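Local coordinates for thioredoxin (H-type,TRX-H) (Edwardsiella tarda, PDB 5ZF2), which is a thioredoxin-like protein, a type IV secretion effector that inhibits host ASK1-MAPK signalling to promote pathogenesis during infection, at residues V20-V31 against F68-Y79. Residues are numbered along the deposited sequence; the frame is centred on the assembly and turned at random.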
ATOM      1  N   VAL A  20      -0.977  -8.267  -0.105  1.00 13.65           N
ATOM      2  CA  VAL A  20      -1.254  -7.096  -0.933  1.00 13.00           C
ATOM      3  C   VAL A  20      -1.146  -5.840  -0.089  1.00 12.50           C
ATOM      4  O   VAL A  20      -1.721  -5.773   1.004  1.00 12.75           O
ATOM      5  CB  VAL A  20      -2.649  -7.167  -1.575  1.00 13.27           C
ATOM      6  CG1 VAL A  20      -2.922  -5.883  -2.303  1.00 11.99           C
ATOM      7  CG2 VAL A  20      -2.714  -8.374  -2.528  1.00 11.07           C
ATOM      8  N   LEU A  21      -0.443  -4.837  -0.605  1.00 11.37           N
ATOM      9  CA  LEU A  21      -0.330  -3.553   0.068  1.00 11.52           C
ATOM     10  C   LEU A  21      -1.056  -2.517  -0.772  1.00 16.84           C
ATOM     11  O   LEU A  21      -0.720  -2.313  -1.948  1.00 14.99           O
ATOM     12  CB  LEU A  21       1.131  -3.143   0.258  1.00 12.56           C
ATOM     13  CG  LEU A  21       1.252  -1.759   0.874  1.00 13.44           C
ATOM     14  CD1 LEU A  21       0.836  -1.807   2.361  1.00 12.96           C
ATOM     15  CD2 LEU A  21       2.690  -1.204   0.711  1.00 14.35           C
ATOM     16  N   VAL A  22      -2.021  -1.851  -0.170  1.00 11.13           N
ATOM     17  CA  VAL A  22      -2.679  -0.703  -0.779  1.00 12.18           C
ATOM     18  C   VAL A  22      -1.994   0.542  -0.230  1.00 18.81           C
ATOM     19  O   VAL A  22      -2.005   0.778   0.987  1.00 15.18           O
ATOM     20  CB  VAL A  22      -4.187  -0.706  -0.471  1.00 16.84           C
ATOM     21  CG1 VAL A  22      -4.829   0.625  -0.853  1.00 16.98           C
ATOM     22  CG2 VAL A  22      -4.855  -1.867  -1.203  1.00 13.73           C
ATOM     23  N   ASP A  23      -1.419   1.339  -1.121  1.00 13.64           N
ATOM     24  CA  ASP A  23      -0.601   2.493  -0.759  1.00 15.01           C
ATOM     25  C   ASP A  23      -1.267   3.723  -1.360  1.00 14.45           C
ATOM     26  O   ASP A  23      -1.139   3.979  -2.561  1.00 16.52           O
ATOM     27  CB  ASP A  23       0.831   2.323  -1.264  1.00 18.38           C
ATOM     28  CG  ASP A  23       1.703   3.542  -1.007  1.00 23.56           C
ATOM     29  OD1 ASP A  23       1.229   4.551  -0.455  1.00 24.78           O
ATOM     30  OD2 ASP A  23       2.889   3.484  -1.377  1.00 32.55           O
ATOM     31  N   VAL A  24      -1.954   4.492  -0.522  1.00 14.32           N
ATOM     32  CA  VAL A  24      -2.705   5.657  -0.986  1.00 17.12           C
ATOM     33  C   VAL A  24      -1.819   6.891  -0.917  1.00 23.27           C
ATOM     34  O   VAL A  24      -1.466   7.358   0.176  1.00 24.13           O
ATOM     35  CB  VAL A  24      -3.976   5.869  -0.161  1.00 18.72           C
ATOM     36  CG1 VAL A  24      -4.706   7.121  -0.664  1.00 18.49           C
ATOM     37  CG2 VAL A  24      -4.872   4.632  -0.240  1.00 17.75           C
ATOM     38  N   TYR A  25      -1.545   7.477  -2.069  1.00 16.97           N
ATOM     39  CA  TYR A  25      -0.595   8.567  -2.154  1.00 18.37           C
ATOM     40  C   TYR A  25      -1.277   9.780  -2.760  1.00 20.65           C
ATOM     41  O   TYR A  25      -2.395   9.707  -3.281  1.00 27.15           O
ATOM     42  CB  TYR A  25       0.635   8.150  -2.991  1.00 20.85           C
ATOM     43  CG  TYR A  25       0.360   8.093  -4.488  1.00 27.05           C
ATOM     44  CD1 TYR A  25      -0.231   6.978  -5.080  1.00 18.43           C
ATOM     45  CD2 TYR A  25       0.679   9.172  -5.306  1.00 27.36           C
ATOM     46  CE1 TYR A  25      -0.506   6.955  -6.456  1.00 18.85           C
ATOM     47  CE2 TYR A  25       0.410   9.149  -6.663  1.00 28.32           C
ATOM     48  CZ  TYR A  25      -0.173   8.039  -7.231  1.00 20.52           C
ATOM     49  OH  TYR A  25      -0.419   8.049  -8.596  1.00 24.10           O
ATOM     50  N   ALA A  26      -0.574  10.915  -2.687  1.00 24.10           N
ATOM     51  CA  ALA A  26      -0.978  12.128  -3.380  1.00 28.89           C
ATOM     52  C   ALA A  26       0.273  12.778  -3.950  1.00 28.62           C
ATOM     53  O   ALA A  26       1.329  12.769  -3.310  1.00 29.35           O
ATOM     54  CB  ALA A  26      -1.711  13.094  -2.445  1.00 33.49           C
ATOM     55  N   ASP A  27       0.142  13.347  -5.151  1.00 34.97           N
ATOM     56  CA  ASP A  27       1.268  13.948  -5.854  1.00 45.87           C
ATOM     57  C   ASP A  27       1.820  15.195  -5.178  1.00 48.63           C
ATOM     58  O   ASP A  27       2.937  15.601  -5.515  1.00 54.08           O
ATOM     59  CB  ASP A  27       0.871  14.277  -7.294  1.00 47.88           C
ATOM     60  CG  ASP A  27       0.965  13.068  -8.212  1.00 58.28           C
ATOM     61  OD1 ASP A  27       1.750  12.142  -7.910  1.00 58.68           O
ATOM     62  OD2 ASP A  27       0.255  13.042  -9.240  1.00 70.51           O
ATOM     63  N   TRP A  28       1.100  15.803  -4.237  1.00 41.48           N
ATOM     64  CA  TRP A  28       1.581  17.001  -3.559  1.00 48.60           C
ATOM     65  C   TRP A  28       1.640  16.820  -2.049  1.00 54.28           C
ATOM     66  O   TRP A  28       1.330  17.738  -1.283  1.00 64.58           O
ATOM     67  CB  TRP A  28       0.716  18.204  -3.916  1.00 51.68           C
ATOM     68  CG  TRP A  28       1.110  18.769  -5.219  1.00 54.47           C
ATOM     69  CD1 TRP A  28       0.529  18.531  -6.430  1.00 53.95           C
ATOM     70  CD2 TRP A  28       2.209  19.650  -5.461  1.00 54.87           C
ATOM     71  NE1 TRP A  28       1.193  19.221  -7.412  1.00 61.01           N
ATOM     72  CE2 TRP A  28       2.228  19.920  -6.844  1.00 62.60           C
ATOM     73  CE3 TRP A  28       3.178  20.241  -4.642  1.00 55.76           C
ATOM     74  CZ2 TRP A  28       3.178  20.764  -7.429  1.00 61.65           C
ATOM     75  CZ3 TRP A  28       4.123  21.081  -5.223  1.00 60.51           C
ATOM     76  CH2 TRP A  28       4.116  21.332  -6.604  1.00 58.83           C
ATOM     77  N   CYS A  29       2.060  15.645  -1.596  1.00 46.17           N
ATOM     78  CA  CYS A  29       2.113  15.349  -0.169  1.00 36.15           C
ATOM     79  C   CYS A  29       3.550  15.077   0.258  1.00 44.11           C
ATOM     80  O   CYS A  29       4.153  14.088  -0.202  1.00 36.92           O
ATOM     81  CB  CYS A  29       1.228  14.161   0.172  1.00 39.41           C
ATOM     82  SG  CYS A  29       1.424  13.647   1.888  1.00 49.82           S
ATOM     83  N   PRO A  30       4.131  15.907   1.133  1.00 47.34           N
ATOM     84  CA  PRO A  30       5.506  15.645   1.585  1.00 42.11           C
ATOM     85  C   PRO A  30       5.618  14.384   2.414  1.00 40.48           C
ATOM     86  O   PRO A  30       6.640  13.689   2.346  1.00 40.95           O
ATOM     87  CB  PRO A  30       5.858  16.894   2.409  1.00 45.11           C
ATOM     88  CG  PRO A  30       4.735  17.873   2.184  1.00 47.69           C
ATOM     89  CD  PRO A  30       3.536  17.065   1.817  1.00 49.80           C
ATOM     90  N   VAL A  31       4.582  14.047   3.151  1.00 34.09           N
ATOM     91  CA  VAL A  31       4.604  12.794   3.854  1.00 33.99           C
ATOM     92  C   VAL A  31       4.627  11.627   2.888  1.00 27.50           C
ATOM     93  O   VAL A  31       5.433  10.752   3.037  1.00 26.08           O
ATOM     94  CB  VAL A  31       3.496  12.675   4.923  1.00 29.42           C
ATOM     95  CG1 VAL A  31       3.475  11.277   5.516  1.00 27.68           C
ATOM     96  CG2 VAL A  31       3.730  13.682   6.033  1.00 29.53           C
ATOM     97  N   PHE A  68     -11.867   1.128   0.205  1.00 17.03           N
ATOM     98  CA  PHE A  68     -10.850   0.922   1.222  1.00 16.43           C
ATOM     99  C   PHE A  68     -11.112   1.705   2.502  1.00 17.08           C
ATOM    100  O   PHE A  68     -10.344   1.557   3.457  1.00 20.67           O
ATOM    101  CB  PHE A  68      -9.481   1.310   0.646  1.00 16.04           C
ATOM    102  CG  PHE A  68      -9.042   0.429  -0.502  1.00 19.45           C
ATOM    103  CD1 PHE A  68      -9.019  -0.944  -0.357  1.00 21.36           C
ATOM    104  CD2 PHE A  68      -8.683   0.980  -1.735  1.00 20.27           C
ATOM    105  CE1 PHE A  68      -8.628  -1.762  -1.400  1.00 24.73           C
ATOM    106  CE2 PHE A  68      -8.302   0.168  -2.784  1.00 20.79           C
ATOM    107  CZ  PHE A  68      -8.271  -1.206  -2.618  1.00 20.51           C
ATOM    108  N   ARG A  69     -12.173   2.517   2.543  1.00 18.07           N
ATOM    109  CA  ARG A  69     -12.524   3.317   3.714  1.00 18.86           C
ATOM    110  C   ARG A  69     -11.350   4.238   4.068  1.00 22.31           C
ATOM    111  O   ARG A  69     -10.830   4.247   5.187  1.00 19.50           O
ATOM    112  CB  ARG A  69     -12.941   2.398   4.877  1.00 23.79           C
ATOM    113  CG  ARG A  69     -13.239   3.067   6.236  1.00 32.85           C
ATOM    114  CD  ARG A  69     -13.648   2.051   7.328  1.00 27.28           C
ATOM    115  NE  ARG A  69     -12.480   1.429   7.961  1.00 25.44           N
ATOM    116  CZ  ARG A  69     -11.656   2.045   8.808  1.00 29.11           C
ATOM    117  NH1 ARG A  69     -11.840   3.316   9.143  1.00 30.71           N
ATOM    118  NH2 ARG A  69     -10.637   1.389   9.333  1.00 31.33           N
ATOM    119  N   VAL A  70     -10.894   4.983   3.064  1.00 19.12           N
ATOM    120  CA  VAL A  70      -9.711   5.831   3.163  1.00 19.22           C
ATOM    121  C   VAL A  70     -10.146   7.281   3.110  1.00 26.33           C
ATOM    122  O   VAL A  70     -10.836   7.689   2.170  1.00 20.94           O
ATOM    123  CB  VAL A  70      -8.707   5.536   2.036  1.00 20.95           C
ATOM    124  CG1 VAL A  70      -7.589   6.592   2.014  1.00 18.90           C
ATOM    125  CG2 VAL A  70      -8.140   4.143   2.213  1.00 22.12           C
ATOM    126  N   SER A  71      -9.727   8.063   4.106  1.00 20.99           N
ATOM    127  CA  SER A  71     -10.029   9.482   4.127  1.00 23.33           C
ATOM    128  C   SER A  71      -8.794  10.367   4.079  1.00 22.90           C
ATOM    129  O   SER A  71      -8.944  11.587   3.976  1.00 28.12           O
ATOM    130  CB  SER A  71     -10.860   9.844   5.374  1.00 27.09           C
ATOM    131  OG  SER A  71     -10.172   9.513   6.576  1.00 32.77           O
ATOM    132  N   GLN A  72      -7.586   9.808   4.160  1.00 23.21           N
ATOM    133  CA  GLN A  72      -6.387  10.637   4.103  1.00 24.99           C
ATOM    134  C   GLN A  72      -5.354  10.008   3.180  1.00 21.05           C
ATOM    135  O   GLN A  72      -5.244   8.783   3.083  1.00 20.00           O
ATOM    136  CB  GLN A  72      -5.737  10.836   5.479  1.00 22.24           C
ATOM    137  CG  GLN A  72      -6.745  10.980   6.612  1.00 41.04           C
ATOM    138  CD  GLN A  72      -6.098  11.416   7.896  1.00 43.95           C
ATOM    139  OE1 GLN A  72      -5.048  12.057   7.886  1.00 52.17           O
ATOM    140  NE2 GLN A  72      -6.721  11.076   9.017  1.00 45.70           N
ATOM    141  N   GLN A  73      -4.579  10.871   2.533  1.00 21.54           N
ATOM    142  CA  GLN A  73      -3.377  10.425   1.853  1.00 22.30           C
ATOM    143  C   GLN A  73      -2.401   9.886   2.895  1.00 22.93           C
ATOM    144  O   GLN A  73      -2.545  10.129   4.095  1.00 31.38           O
ATOM    145  CB  GLN A  73      -2.761  11.584   1.073  1.00 26.32           C
ATOM    146  CG  GLN A  73      -2.479  12.792   1.980  1.00 45.17           C
ATOM    147  CD  GLN A  73      -2.446  14.128   1.242  1.00 49.97           C
ATOM    148  OE1 GLN A  73      -1.657  15.017   1.579  1.00 47.90           O
ATOM    149  NE2 GLN A  73      -3.309  14.275   0.239  1.00 49.52           N
ATOM    150  N   SER A  74      -1.405   9.144   2.424  1.00 27.01           N
ATOM    151  CA  SER A  74      -0.413   8.472   3.265  1.00 28.05           C
ATOM    152  C   SER A  74      -1.006   7.330   4.083  1.00 25.06           C
ATOM    153  O   SER A  74      -0.409   6.915   5.085  1.00 24.43           O
ATOM    154  CB  SER A  74       0.333   9.458   4.183  1.00 19.72           C
ATOM    155  OG  SER A  74      -0.469   9.877   5.296  1.00 21.49           O
ATOM    156  N   THR A  75      -2.150   6.782   3.657  1.00 11.90           N
ATOM    157  CA  THR A  75      -2.721   5.588   4.281  1.00 17.09           C
ATOM    158  C   THR A  75      -2.119   4.354   3.619  1.00 18.17           C
ATOM    159  O   THR A  75      -2.022   4.293   2.383  1.00 17.58           O
ATOM    160  CB  THR A  75      -4.250   5.534   4.144  1.00 16.13           C
ATOM    161  OG1 THR A  75      -4.846   6.702   4.718  1.00 18.42           O
ATOM    162  CG2 THR A  75      -4.807   4.303   4.862  1.00  9.98           C
ATOM    163  N   LEU A  76      -1.698   3.387   4.440  1.00 10.29           N
ATOM    164  CA  LEU A  76      -1.213   2.085   3.973  1.00  8.90           C
ATOM    165  C   LEU A  76      -2.115   1.017   4.567  1.00 11.51           C
ATOM    166  O   LEU A  76      -2.430   1.066   5.771  1.00 13.44           O
ATOM    167  CB  LEU A  76       0.235   1.813   4.412  1.00 14.12           C
ATOM    168  CG  LEU A  76       1.302   2.839   4.037  1.00 12.59           C
ATOM    169  CD1 LEU A  76       2.646   2.521   4.743  1.00 11.58           C
ATOM    170  CD2 LEU A  76       1.466   2.830   2.538  1.00 15.46           C
ATOM    171  N   ILE A  77      -2.547   0.080   3.738  1.00  9.78           N
ATOM    172  CA  ILE A  77      -3.403  -1.013   4.187  1.00 14.35           C
ATOM    173  C   ILE A  77      -2.789  -2.323   3.738  1.00 17.01           C
ATOM    174  O   ILE A  77      -2.541  -2.518   2.545  1.00 12.38           O
ATOM    175  CB  ILE A  77      -4.829  -0.911   3.633  1.00 10.11           C
ATOM    176  CG1 ILE A  77      -5.393   0.498   3.869  1.00 14.19           C
ATOM    177  CG2 ILE A  77      -5.690  -2.044   4.283  1.00  9.91           C
ATOM    178  CD1 ILE A  77      -6.707   0.761   3.107  1.00 15.15           C
ATOM    179  N   LEU A  78      -2.582  -3.233   4.673  1.00  9.75           N
ATOM    180  CA  LEU A  78      -1.930  -4.498   4.352  1.00 13.63           C
ATOM    181  C   LEU A  78      -2.993  -5.585   4.349  1.00 16.04           C
ATOM    182  O   LEU A  78      -3.776  -5.696   5.293  1.00 13.84           O
ATOM    183  CB  LEU A  78      -0.813  -4.832   5.345  1.00 11.22           C
ATOM    184  CG  LEU A  78      -0.084  -6.159   5.065  1.00 14.20           C
ATOM    185  CD1 LEU A  78       0.669  -6.124   3.695  1.00 12.40           C
ATOM    186  CD2 LEU A  78       0.888  -6.523   6.187  1.00 17.08           C
ATOM    187  N   TYR A  79      -3.033  -6.366   3.279  1.00 11.62           N
ATOM    188  CA  TYR A  79      -3.911  -7.523   3.187  1.00 10.74           C
ATOM    189  C   TYR A  79      -3.083  -8.791   3.141  1.00 14.78           C
ATOM    190  O   TYR A  79      -1.991  -8.814   2.566  1.00 16.35           O
ATOM    191  CB  TYR A  79      -4.791  -7.469   1.928  1.00 10.72           C
ATOM    192  CG  TYR A  79      -5.757  -6.334   1.901  1.00 11.90           C
ATOM    193  CD1 TYR A  79      -5.335  -5.067   1.561  1.00 13.48           C
ATOM    194  CD2 TYR A  79      -7.099  -6.528   2.205  1.00 15.38           C
ATOM    195  CE1 TYR A  79      -6.208  -4.010   1.520  1.00 17.76           C
ATOM    196  CE2 TYR A  79      -7.993  -5.463   2.181  1.00 18.00           C
ATOM    197  CZ  TYR A  79      -7.534  -4.215   1.842  1.00 19.00           C
ATOM    198  OH  TYR A  79      -8.389  -3.162   1.785  1.00 22.01           O
TER
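Val-22 lays its CG1 methyl over one face of the Phe-68 ring, a CH-pi contact of 4.0 Å from that carbon to the ring centroid. With CG1 anti to the backbone N (chi1 168°), the second methyl, CG2, lies over the CE1 and CZ side of the ring, 3.8 Å from Phe-68 CZ. CG2 also touches Tyr-79 CE1. Val-24 extends this apolar row. Its two methyls meet Val-70 CG1 tip to tip. Phe-10 of helix 7-15 packs edge-to-face on Phe-68 and also touches Val-22.

Beneath these side chains, strands 20-25 and 75-79 run antiparallel in the central sheet of the thioredoxin fold. Val-20 pairs with Tyr-79, and Val-22 with Ile-77, each through two backbone hydrogen bonds. On the other face, Asp-23 lies alongside Leu-76, with OD1 3.5 Å from Leu-76 CD2.

The ladder ends in a G1 beta bulge: Ser-74 and Thr-75 both face Val-24. Val-24 N bonds straight to Thr-75 O, whereas Ser-74 N reaches Val-24 O at a bent 132°. Thr-75 OG1 also donates to Gln-72 O, holding loop 72-75 together.

Past the bulge, the amide of Gln-73 sits against Ala-26 and Cys-29. Gln-73 NE2 is 3.3 Å from Ala-26 CB, and Gln-73 OE1 is 3.4 Å from Cys-29 SG. Cys-29 is the N-cap of helix 30-43 and belongs with Cys-32 to a CxxC sequence, consistent with a thioredoxin-type redox site. Gln-73 and Ser-74 both touch Cys-32, so the loop before strand 75-80 borders both cysteines. Cys-29 SG caps a backbone N of the first turn, holding the thiol at the helix start.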